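Local structure of 16S rRNA (adenine(1408)-N(1))-methyltransferase (Catenulispora acidiphila, 4X1O) at residues A[48-53]-A[120-125]; A[61-66]-A[98-103]; A[150-155]-A[237-242]. The protein probably transfers a methyl group from S-adenosyl-L-methionine to N1 of adenine 1408 in 16S ribosomal RNA, a modification linked to aminoglycoside resistance. All coordinates share one frame; numbering follows the deposited sequence.

Interaction 1 of 3, residues A[48-53]-A[120-125]; sequences ERILVD and VADEVM
Arg49 sends CG anti to its own N (chi1 -165°) and stays extended as far as NE, which carries the guanidinium across to Glu123. Glu123 has the same kind of first torsion (chi1 -179°), and its extended chain carries OE1 to the edge of the guanidinium. The two lie on neighbouring parallel strands, 49-54 and 123-127, in the middle of the seven-stranded sheet of a Rossmann-like methyltransferase, with strand order 3-2-1-4-5-7-6.

The salt bridge runs from Arg49 NE to Glu123 OE1 at 3.1 Å. OE1 lies in the guanidinium plane, but NE meets it on the anti side and out of the carboxylate plane. The two planes are 77° apart. Arg49 NH2 adds a weak bond to the same oxygen.

Asp122 holds the start of strand 49-54. Its OD2 takes Ile50 N at 2.8 Å through the anti lone pair, while Asp122 N gives a bond back to Ile50 O at 2.8 Å. Its OD1 forms a salt bridge with Lys153 NZ, so each carboxylate oxygen has a partner. Asp122 CB and O lie over one face of the Arg49 guanidinium.

Regular parallel pairing follows. Val52 N bonds to Glu123 O at 3.0 Å, and Val52 O accepts from Met125 N at 2.8 Å.

The two sheet faces differ. On one, Val52 CG2 packs on Ala121 CB at 3.6 Å. On the other are Leu51, Asp53, Glu123 and Met125; Leu51, Asp53 and Met125 touch helix 60-68. Asp53 is about 6 Å, side chain to side chain, from Thr61, which binds S-adenosyl-L-methionine, and the pairing probably lies close to the cofactor pocket. On that face Leu51 CD1 reaches across to Met125 CG at 3.6 Å.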
ATOM      1  N   GLU A  48       9.438  15.670  -3.044  1.00 20.23           N
ATOM      2  CA  GLU A  48       8.879  15.926  -4.377  1.00 17.70           C
ATOM      3  C   GLU A  48       7.527  15.239  -4.512  1.00 23.22           C
ATOM      4  O   GLU A  48       6.624  15.718  -5.191  1.00 25.01           O
ATOM      5  CB  GLU A  48       9.825  15.421  -5.464  1.00 28.76           C
ATOM      6  CG  GLU A  48       9.595  16.032  -6.837  1.00 42.29           C
ATOM      7  CD  GLU A  48       8.733  15.170  -7.735  1.00 56.13           C
ATOM      8  OE1 GLU A  48       8.792  13.929  -7.602  1.00 60.26           O
ATOM      9  OE2 GLU A  48       8.002  15.734  -8.580  1.00 62.98           O
ATOM     10  N   ARG A  49       7.401  14.108  -3.841  1.00 19.68           N
ATOM     11  CA  ARG A  49       6.182  13.305  -3.886  1.00 17.14           C
ATOM     12  C   ARG A  49       6.097  12.551  -2.586  1.00 19.11           C
ATOM     13  O   ARG A  49       7.134  12.141  -2.054  1.00 18.59           O
ATOM     14  CB  ARG A  49       6.223  12.335  -5.069  1.00 20.32           C
ATOM     15  CG  ARG A  49       4.886  11.705  -5.437  1.00 29.26           C
ATOM     16  CD  ARG A  49       5.026  10.921  -6.756  1.00 32.31           C
ATOM     17  NE  ARG A  49       3.761  10.367  -7.239  1.00 37.32           N
ATOM     18  CZ  ARG A  49       2.810  11.083  -7.829  1.00 35.12           C
ATOM     19  NH1 ARG A  49       2.974  12.389  -7.997  1.00 34.12           N
ATOM     20  NH2 ARG A  49       1.685  10.502  -8.243  1.00 32.30           N
ATOM     21  N   ILE A  50       4.888  12.380  -2.063  1.00 15.95           N
ATOM     22  CA  ILE A  50       4.683  11.555  -0.887  1.00 14.85           C
ATOM     23  C   ILE A  50       3.881  10.338  -1.297  1.00 20.53           C
ATOM     24  O   ILE A  50       2.759  10.462  -1.794  1.00 17.76           O
ATOM     25  CB  ILE A  50       3.955  12.301   0.217  1.00 15.84           C
ATOM     26  CG1 ILE A  50       4.817  13.500   0.650  1.00 19.02           C
ATOM     27  CG2 ILE A  50       3.661  11.362   1.398  1.00 17.39           C
ATOM     28  CD1 ILE A  50       4.078  14.571   1.351  1.00 31.44           C
ATOM     29  N   LEU A  51       4.475   9.171  -1.102  1.00 13.87           N
ATOM     30  CA  LEU A  51       3.849   7.916  -1.484  1.00 16.06           C
ATOM     31  C   LEU A  51       3.460   7.161  -0.243  1.00 17.29           C
ATOM     32  O   LEU A  51       4.288   6.969   0.653  1.00 18.65           O
ATOM     33  CB  LEU A  51       4.807   7.082  -2.332  1.00 19.52           C
ATOM     34  CG  LEU A  51       4.406   5.654  -2.690  1.00 23.97           C
ATOM     35  CD1 LEU A  51       3.201   5.659  -3.607  1.00 28.02           C
ATOM     36  CD2 LEU A  51       5.577   4.941  -3.344  1.00 28.47           C
ATOM     37  N   VAL A  52       2.201   6.758  -0.165  1.00 15.41           N
ATOM     38  CA  VAL A  52       1.795   5.948   0.972  1.00 15.44           C
ATOM     39  C   VAL A  52       1.486   4.542   0.466  1.00 17.60           C
ATOM     40  O   VAL A  52       0.616   4.361  -0.385  1.00 18.00           O
ATOM     41  CB  VAL A  52       0.596   6.550   1.716  1.00 17.22           C
ATOM     42  CG1 VAL A  52       0.105   5.575   2.802  1.00 20.23           C
ATOM     43  CG2 VAL A  52       0.999   7.882   2.357  1.00 17.26           C
ATOM     44  N   ASP A  53       2.259   3.576   0.962  1.00 14.28           N
ATOM     45  CA  ASP A  53       2.036   2.157   0.719  1.00 15.34           C
ATOM     46  C   ASP A  53       1.231   1.588   1.855  1.00 16.18           C
ATOM     47  O   ASP A  53       1.722   1.481   2.974  1.00 20.85           O
ATOM     48  CB  ASP A  53       3.338   1.380   0.609  1.00 21.86           C
ATOM     49  CG  ASP A  53       4.169   1.793  -0.570  1.00 26.62           C
ATOM     50  OD1 ASP A  53       3.608   2.089  -1.643  1.00 26.41           O
ATOM     51  OD2 ASP A  53       5.396   1.813  -0.408  1.00 27.99           O
ATOM     52  N   VAL A 120      -2.176  13.452   3.239  1.00 20.23           N
ATOM     53  CA  VAL A 120      -0.744  13.649   3.017  1.00 23.79           C
ATOM     54  C   VAL A 120      -0.248  13.076   1.690  1.00 21.03           C
ATOM     55  O   VAL A 120       0.775  13.517   1.172  1.00 21.28           O
ATOM     56  CB  VAL A 120       0.099  13.035   4.152  1.00 21.18           C
ATOM     57  CG1 VAL A 120      -0.263  13.665   5.523  1.00 21.95           C
ATOM     58  CG2 VAL A 120      -0.020  11.516   4.186  1.00 20.59           C
ATOM     59  N   ALA A 121      -0.966  12.112   1.131  1.00 16.03           N
ATOM     60  CA  ALA A 121      -0.375  11.311   0.053  1.00 14.76           C
ATOM     61  C   ALA A 121      -0.624  11.893  -1.343  1.00 18.28           C
ATOM     62  O   ALA A 121      -1.757  12.241  -1.688  1.00 18.27           O
ATOM     63  CB  ALA A 121      -0.896   9.892   0.125  1.00 16.58           C
ATOM     64  N   ASP A 122       0.440  11.995  -2.141  1.00 16.96           N
ATOM     65  CA  ASP A 122       0.308  12.287  -3.568  1.00 16.27           C
ATOM     66  C   ASP A 122      -0.079  11.052  -4.364  1.00 18.09           C
ATOM     67  O   ASP A 122      -0.508  11.154  -5.511  1.00 17.31           O
ATOM     68  CB  ASP A 122       1.620  12.836  -4.129  1.00 16.30           C
ATOM     69  CG  ASP A 122       1.989  14.178  -3.542  1.00 25.44           C
ATOM     70  OD1 ASP A 122       1.172  15.118  -3.636  1.00 31.06           O
ATOM     71  OD2 ASP A 122       3.098  14.288  -2.992  1.00 23.34           O
ATOM     72  N   GLU A 123       0.117   9.884  -3.775  1.00 15.83           N
ATOM     73  CA  GLU A 123      -0.179   8.614  -4.432  1.00 13.85           C
ATOM     74  C   GLU A 123      -0.352   7.564  -3.372  1.00 14.95           C
ATOM     75  O   GLU A 123       0.398   7.552  -2.396  1.00 17.69           O
ATOM     76  CB  GLU A 123       0.947   8.224  -5.386  1.00 22.31           C
ATOM     77  CG  GLU A 123       0.734   6.939  -6.136  1.00 29.68           C
ATOM     78  CD  GLU A 123       1.820   6.733  -7.189  1.00 49.04           C
ATOM     79  OE1 GLU A 123       2.839   7.459  -7.151  1.00 53.33           O
ATOM     80  OE2 GLU A 123       1.654   5.861  -8.059  1.00 55.36           O
ATOM     81  N   VAL A 124      -1.337   6.688  -3.546  1.00 13.12           N
ATOM     82  CA  VAL A 124      -1.582   5.630  -2.572  1.00 15.34           C
ATOM     83  C   VAL A 124      -1.451   4.308  -3.286  1.00 21.08           C
ATOM     84  O   VAL A 124      -2.034   4.117  -4.351  1.00 17.87           O
ATOM     85  CB  VAL A 124      -2.968   5.755  -1.931  1.00 15.16           C
ATOM     86  CG1 VAL A 124      -3.234   4.584  -0.973  1.00 15.29           C
ATOM     87  CG2 VAL A 124      -3.102   7.124  -1.240  1.00 15.93           C
ATOM     88  N   MET A 125      -0.666   3.398  -2.734  1.00 13.52           N
ATOM     89  CA  MET A 125      -0.486   2.103  -3.380  1.00 16.90           C
ATOM     90  C   MET A 125      -0.901   0.996  -2.446  1.00 19.94           C
ATOM     91  O   MET A 125      -0.472   0.963  -1.288  1.00 17.13           O
ATOM     92  CB  MET A 125       0.974   1.890  -3.811  1.00 16.16           C
ATOM     93  CG  MET A 125       1.424   2.802  -4.949  1.00 19.66           C
ATOM     94  SD  MET A 125       3.085   2.276  -5.475  1.00 32.66           S
ATOM     95  CE  MET A 125       2.694   1.413  -6.997  1.00 93.73           C
TER

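Interaction 2 of 3, residues A[61-66]-A[98-103]; sequences TAYRQA and GGAPNL
Tyr63 and Asn102 each bond a carbonyl across this contact, those of Gly98 and Ala66, and with a small apolar patch they join helix 60-68 to the loop leading into strand 103-107. In this Rossmann-like fold that strand is an edge of the central sheet.

The polar contacts lie at two ends. Tyr63 OH donates to Gly98 O at 2.5 Å, a short bond. The hydroxyl meets a lone pair of Gly98 O, in the carbonyl plane, and that oxygen sits at the edge of the phenol ring. Tyr63 has CG anti to its N (chi1 172°), which sends the ring out from the helix toward the loop. Asn102 ND2 donates to Ala66 O at 3.0 Å with a nearly straight N-H...O angle of 172°. The same nitrogen also bonds Trp72 O, so two carbonyls hold the amide.

The apolar contacts lie between. Leu103 straddles the helix surface: CD1 meets Ala62 CB at 3.8 Å, and CD2 lies at the edge of the Tyr63 ring. A type I turn from Ala100 to Leu103 brings both residues against the helix. Thr61, near the start of the helix, binds S-adenosyl-L-methionine, but the loop packs farther along. Here Ala66 CB sits 3.9 Å from Leu103 CB.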
ATOM      1  N   THR A  61       9.407  -3.844  -0.372  1.00 21.45           N
ATOM      2  CA  THR A  61       8.983  -3.139  -1.578  1.00 22.08           C
ATOM      3  C   THR A  61       9.037  -1.619  -1.370  1.00 18.73           C
ATOM      4  O   THR A  61       9.512  -0.881  -2.238  1.00 19.07           O
ATOM      5  CB  THR A  61       7.570  -3.585  -2.001  1.00 24.42           C
ATOM      6  OG1 THR A  61       7.578  -5.004  -2.169  1.00 29.66           O
ATOM      7  CG2 THR A  61       7.162  -2.931  -3.308  1.00 30.20           C
ATOM      8  N   ALA A  62       8.575  -1.167  -0.210  1.00 20.37           N
ATOM      9  CA  ALA A  62       8.640   0.243   0.164  1.00 22.81           C
ATOM     10  C   ALA A  62      10.084   0.712   0.247  1.00 19.42           C
ATOM     11  O   ALA A  62      10.424   1.803  -0.203  1.00 17.96           O
ATOM     12  CB  ALA A  62       7.937   0.474   1.491  1.00 22.55           C
ATOM     13  N   TYR A  63      10.929  -0.127   0.828  1.00 16.07           N
ATOM     14  CA  TYR A  63      12.352   0.190   0.936  1.00 17.93           C
ATOM     15  C   TYR A  63      12.982   0.400  -0.439  1.00 17.44           C
ATOM     16  O   TYR A  63      13.699   1.365  -0.648  1.00 17.05           O
ATOM     17  CB  TYR A  63      13.065  -0.931   1.679  1.00 19.77           C
ATOM     18  CG  TYR A  63      14.573  -0.826   1.690  1.00 20.61           C
ATOM     19  CD1 TYR A  63      15.222   0.055   2.546  1.00 21.36           C
ATOM     20  CD2 TYR A  63      15.351  -1.623   0.854  1.00 23.77           C
ATOM     21  CE1 TYR A  63      16.618   0.140   2.567  1.00 22.74           C
ATOM     22  CE2 TYR A  63      16.740  -1.542   0.862  1.00 30.94           C
ATOM     23  CZ  TYR A  63      17.367  -0.661   1.716  1.00 29.89           C
ATOM     24  OH  TYR A  63      18.749  -0.596   1.713  1.00 31.71           O
ATOM     25  N   ARG A  64      12.689  -0.496  -1.379  1.00 18.54           N
ATOM     26  CA  ARG A  64      13.229  -0.381  -2.721  1.00 23.15           C
ATOM     27  C   ARG A  64      12.714   0.870  -3.432  1.00 20.94           C
ATOM     28  O   ARG A  64      13.467   1.487  -4.175  1.00 21.32           O
ATOM     29  CB  ARG A  64      12.912  -1.638  -3.545  1.00 22.52           C
ATOM     30  CG  ARG A  64      13.643  -2.889  -3.045  1.00 29.32           C
ATOM     31  CD  ARG A  64      13.450  -4.086  -3.981  1.00 37.40           C
ATOM     32  NE  ARG A  64      14.062  -3.847  -5.285  1.00 38.07           N
ATOM     33  CZ  ARG A  64      13.453  -4.052  -6.448  1.00 47.27           C
ATOM     34  NH1 ARG A  64      12.210  -4.516  -6.473  1.00 40.63           N
ATOM     35  NH2 ARG A  64      14.092  -3.804  -7.586  1.00 50.10           N
ATOM     36  N   GLN A  65      11.448   1.234  -3.214  1.00 20.30           N
ATOM     37  CA  GLN A  65      10.940   2.505  -3.725  1.00 18.75           C
ATOM     38  C   GLN A  65      11.719   3.688  -3.172  1.00 18.20           C
ATOM     39  O   GLN A  65      12.083   4.595  -3.905  1.00 18.11           O
ATOM     40  CB  GLN A  65       9.469   2.685  -3.383  1.00 17.53           C
ATOM     41  CG  GLN A  65       8.539   1.742  -4.120  1.00 22.13           C
ATOM     42  CD  GLN A  65       7.160   1.747  -3.511  1.00 25.85           C
ATOM     43  OE1 GLN A  65       6.990   2.137  -2.359  1.00 24.06           O
ATOM     44  NE2 GLN A  65       6.163   1.339  -4.286  1.00 30.23           N
ATOM     45  N   ALA A  66      11.930   3.680  -1.860  1.00 14.43           N
ATOM     46  CA  ALA A  66      12.637   4.767  -1.201  1.00 15.09           C
ATOM     47  C   ALA A  66      14.060   4.887  -1.744  1.00 15.28           C
ATOM     48  O   ALA A  66      14.556   5.994  -1.952  1.00 16.77           O
ATOM     49  CB  ALA A  66      12.645   4.551   0.319  1.00 16.81           C
ATOM     50  N   GLY A  98      23.233   1.390   2.922  1.00 30.83           N
ATOM     51  CA  GLY A  98      21.903   0.989   2.494  1.00 28.30           C
ATOM     52  C   GLY A  98      20.773   1.719   3.195  1.00 26.85           C
ATOM     53  O   GLY A  98      19.617   1.331   3.070  1.00 25.63           O
ATOM     54  N   GLY A  99      21.104   2.763   3.947  1.00 26.69           N
ATOM     55  CA  GLY A  99      20.093   3.515   4.668  1.00 26.32           C
ATOM     56  C   GLY A  99      19.137   4.244   3.748  1.00 27.23           C
ATOM     57  O   GLY A  99      19.492   4.590   2.628  1.00 23.55           O
ATOM     58  N   ALA A 100      17.920   4.469   4.232  1.00 20.55           N
ATOM     59  CA  ALA A 100      16.863   5.110   3.448  1.00 20.76           C
ATOM     60  C   ALA A 100      16.100   6.050   4.370  1.00 19.88           C
ATOM     61  O   ALA A 100      15.076   5.679   4.955  1.00 22.13           O
ATOM     62  CB  ALA A 100      15.929   4.062   2.825  1.00 20.19           C
ATOM     63  N   PRO A 101      16.617   7.268   4.536  1.00 17.20           N
ATOM     64  CA  PRO A 101      16.076   8.215   5.507  1.00 22.02           C
ATOM     65  C   PRO A 101      14.725   8.731   5.068  1.00 19.96           C
ATOM     66  O   PRO A 101      13.999   9.285   5.892  1.00 23.84           O
ATOM     67  CB  PRO A 101      17.121   9.335   5.530  1.00 25.18           C
ATOM     68  CG  PRO A 101      17.705   9.299   4.155  1.00 32.99           C
ATOM     69  CD  PRO A 101      17.762   7.836   3.794  1.00 23.24           C
ATOM     70  N   ASN A 102      14.372   8.523   3.797  1.00 18.31           N
ATOM     71  CA  ASN A 102      13.065   8.933   3.293  1.00 18.44           C
ATOM     72  C   ASN A 102      11.978   7.878   3.410  1.00 20.89           C
ATOM     73  O   ASN A 102      10.888   8.047   2.855  1.00 19.35           O
ATOM     74  CB  ASN A 102      13.177   9.324   1.822  1.00 15.88           C
ATOM     75  CG  ASN A 102      13.757   8.207   0.960  1.00 18.91           C
ATOM     76  OD1 ASN A 102      14.617   7.437   1.397  1.00 18.79           O
ATOM     77  ND2 ASN A 102      13.311   8.138  -0.287  1.00 14.06           N
ATOM     78  N   LEU A 103      12.301   6.764   4.058  1.00 15.74           N
ATOM     79  CA  LEU A 103      11.317   5.740   4.353  1.00 15.73           C
ATOM     80  C   LEU A 103      10.791   5.911   5.780  1.00 17.77           C
ATOM     81  O   LEU A 103      11.555   5.988   6.759  1.00 19.12           O
ATOM     82  CB  LEU A 103      11.924   4.346   4.151  1.00 15.44           C
ATOM     83  CG  LEU A 103      11.023   3.158   4.449  1.00 19.27           C
ATOM     84  CD1 LEU A 103       9.913   3.113   3.367  1.00 18.30           C
ATOM     85  CD2 LEU A 103      11.812   1.866   4.453  1.00 20.24           C
TER

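Interaction 3 of 3, residues A[150-155]-A[237-242]; sequences AVAKPG and AVAVDP
This is a small packing contact at one end of the central sheet, joined by a single backbone hydrogen bond. In the Rossmann-like fold of the enzyme, residues 150-155 lead from the end of helix 142-151 toward strand 157-163. Residues 237-242 finish strand 229-239, the antiparallel neighbour of that strand. The contact therefore lies where the two strands' pairing runs out, near the last modelled residues of the chain.

Ala239 carries most of the meeting. Its side chain points at the other segment, and its CB lies 3.4 Å from Lys153 O. It also packs on Ala152 CB at 4.1 Å, methyl against methyl. Trp200 of the outermost strand 200-212 touches both alanines. The small side chains probably let the connection pass close to the strand end, and the CA atoms of Gly155 and Ala239 are 4.8 Å apart.

The hydrogen bond runs from Gly155 N to Ala239 O at 2.9 Å, with an N-H...O angle of 158°. The donor is tilted 25° from the carbonyl plane. Gly155 has a positive phi, a backbone shape in which a CB would press on the carbonyl oxygen of Pro154.

A further bond lies nearby. Val240 O accepts from Arg149 NE, which ties the residues after strand 229-239 to helix 142-151.

The S-adenosyl-L-methionine site lies farther off; the Ala152 side chain is about 9 Å from that of Ile110, one of its residues. This is structural packing. Next to Ala239 along the strand, Val238 has CG1 anti to its N (chi1 169°), and this methyl lies 3.8 Å from Gly155 O.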
ATOM      1  N   ALA A 150      -8.901   8.833   3.024  1.00 17.11           N
ATOM      2  CA  ALA A 150      -8.502   9.783   4.059  1.00 18.11           C
ATOM      3  C   ALA A 150      -7.037  10.197   3.959  1.00 18.74           C
ATOM      4  O   ALA A 150      -6.709  11.348   4.242  1.00 20.03           O
ATOM      5  CB  ALA A 150      -8.775   9.211   5.437  1.00 16.91           C
ATOM      6  N   VAL A 151      -6.156   9.277   3.572  1.00 17.64           N
ATOM      7  CA  VAL A 151      -4.720   9.628   3.561  1.00 16.24           C
ATOM      8  C   VAL A 151      -4.335  10.370   2.284  1.00 16.36           C
ATOM      9  O   VAL A 151      -3.245  10.906   2.167  1.00 17.54           O
ATOM     10  CB  VAL A 151      -3.806   8.385   3.735  1.00 17.90           C
ATOM     11  CG1 VAL A 151      -4.162   7.645   5.005  1.00 21.10           C
ATOM     12  CG2 VAL A 151      -3.861   7.463   2.515  1.00 22.77           C
ATOM     13  N   ALA A 152      -5.247  10.417   1.317  1.00 16.83           N
ATOM     14  CA  ALA A 152      -4.923  10.982   0.003  1.00 16.44           C
ATOM     15  C   ALA A 152      -5.211  12.475  -0.144  1.00 17.31           C
ATOM     16  O   ALA A 152      -6.213  12.970   0.383  1.00 19.66           O
ATOM     17  CB  ALA A 152      -5.700  10.211  -1.082  1.00 14.62           C
ATOM     18  N   LYS A 153      -4.352  13.171  -0.902  1.00 15.32           N
ATOM     19  CA  LYS A 153      -4.642  14.510  -1.391  1.00 16.38           C
ATOM     20  C   LYS A 153      -5.630  14.402  -2.542  1.00 20.13           C
ATOM     21  O   LYS A 153      -5.645  13.400  -3.254  1.00 20.13           O
ATOM     22  CB  LYS A 153      -3.386  15.218  -1.898  1.00 21.78           C
ATOM     23  CG  LYS A 153      -2.338  15.520  -0.856  1.00 30.04           C
ATOM     24  CD  LYS A 153      -1.147  16.126  -1.556  1.00 32.12           C
ATOM     25  CE  LYS A 153      -0.046  16.505  -0.598  1.00 38.56           C
ATOM     26  NZ  LYS A 153       0.985  17.265  -1.348  1.00 41.27           N
ATOM     27  N   PRO A 154      -6.448  15.441  -2.747  1.00 21.74           N
ATOM     28  CA  PRO A 154      -7.294  15.399  -3.948  1.00 20.68           C
ATOM     29  C   PRO A 154      -6.458  15.232  -5.211  1.00 21.01           C
ATOM     30  O   PRO A 154      -5.404  15.865  -5.339  1.00 19.56           O
ATOM     31  CB  PRO A 154      -8.011  16.760  -3.934  1.00 25.14           C
ATOM     32  CG  PRO A 154      -7.971  17.193  -2.499  1.00 28.84           C
ATOM     33  CD  PRO A 154      -6.668  16.656  -1.941  1.00 27.20           C
ATOM     34  N   GLY A 155      -6.907  14.365  -6.116  1.00 18.45           N
ATOM     35  CA  GLY A 155      -6.203  14.127  -7.362  1.00 18.14           C
ATOM     36  C   GLY A 155      -5.163  13.017  -7.279  1.00 20.11           C
ATOM     37  O   GLY A 155      -4.626  12.592  -8.292  1.00 22.48           O
ATOM     38  N   ALA A 237      -7.496   4.367  -9.597  1.00 13.03           N
ATOM     39  CA  ALA A 237      -8.533   5.349  -9.315  1.00 12.95           C
ATOM     40  C   ALA A 237      -7.887   6.684  -8.984  1.00 19.86           C
ATOM     41  O   ALA A 237      -6.666   6.774  -8.800  1.00 19.86           O
ATOM     42  CB  ALA A 237      -9.416   4.888  -8.160  1.00 14.03           C
ATOM     43  N   VAL A 238      -8.704   7.723  -8.943  1.00 15.87           N
ATOM     44  CA  VAL A 238      -8.224   9.053  -8.617  1.00 15.50           C
ATOM     45  C   VAL A 238      -9.046   9.610  -7.457  1.00 17.01           C
ATOM     46  O   VAL A 238     -10.271   9.479  -7.420  1.00 14.37           O
ATOM     47  CB  VAL A 238      -8.317   9.986  -9.834  1.00 17.56           C
ATOM     48  CG1 VAL A 238      -8.062  11.429  -9.425  1.00 16.46           C
ATOM     49  CG2 VAL A 238      -7.337   9.517 -10.914  1.00 23.17           C
ATOM     50  N   ALA A 239      -8.369  10.228  -6.496  1.00 14.43           N
ATOM     51  CA  ALA A 239      -9.042  10.822  -5.345  1.00 14.89           C
ATOM     52  C   ALA A 239      -9.909  12.022  -5.734  1.00 15.52           C
ATOM     53  O   ALA A 239      -9.416  13.000  -6.304  1.00 19.40           O
ATOM     54  CB  ALA A 239      -8.002  11.250  -4.278  1.00 15.09           C
ATOM     55  N   VAL A 240     -11.205  11.905  -5.441  1.00 15.84           N
ATOM     56  CA  VAL A 240     -12.197  12.931  -5.728  1.00 16.70           C
ATOM     57  C   VAL A 240     -13.059  13.145  -4.479  1.00 18.82           C
ATOM     58  O   VAL A 240     -12.920  12.440  -3.477  1.00 20.76           O
ATOM     59  CB  VAL A 240     -13.099  12.539  -6.963  1.00 16.72           C
ATOM     60  CG1 VAL A 240     -12.267  12.483  -8.262  1.00 17.80           C
ATOM     61  CG2 VAL A 240     -13.797  11.210  -6.728  1.00 17.40           C
ATOM     62  N   ASP A 241     -13.962  14.114  -4.521  1.00 18.42           N
ATOM     63  CA  ASP A 241     -14.871  14.313  -3.399  1.00 21.58           C
ATOM     64  C   ASP A 241     -15.757  13.084  -3.210  1.00 19.78           C
ATOM     65  O   ASP A 241     -16.319  12.560  -4.169  1.00 20.57           O
ATOM     66  CB  ASP A 241     -15.770  15.531  -3.622  1.00 22.47           C
ATOM     67  CG  ASP A 241     -15.071  16.852  -3.362  1.00 32.73           C
ATOM     68  OD1 ASP A 241     -13.927  16.863  -2.872  1.00 36.94           O
ATOM     69  OD2 ASP A 241     -15.696  17.897  -3.641  1.00 43.05           O
ATOM     70  N   PRO A 242     -15.892  12.613  -1.970  1.00 20.30           N
ATOM     71  CA  PRO A 242     -16.881  11.555  -1.752  1.00 24.37           C
ATOM     72  C   PRO A 242     -18.289  12.085  -1.981  1.00 24.12           C
ATOM     73  O   PRO A 242     -18.476  13.305  -2.012  1.00 27.43           O
ATOM     74  CB  PRO A 242     -16.684  11.180  -0.273  1.00 28.30           C
ATOM     75  CG  PRO A 242     -15.313  11.656   0.061  1.00 29.87           C
ATOM     76  CD  PRO A 242     -15.105  12.897  -0.762  1.00 26.90           C
TER

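How the interactions relate
Interactions 1 and 3 reach the same seven-stranded sheet; interaction 2 packs a helix and a loop beside it. Interaction 1 is central, pairing strands 49-54 and 123-127. Interaction 2 is nested inside the chain loop that interaction 1 closes, its centre about 14 Å away. Helix 60-68 follows strand 49-54 directly and packs on the sheet face bearing Asp53 and Met125. Interaction 3 comes later in the chain, its centre about 11 Å from that of interaction 1. There Ala121 N and O probably bond to Val151 O and Lys153 N. Interactions 2 and 3 do not touch; their centres are about 25 Å apart. Interaction 1 touches both of the others and lies between them.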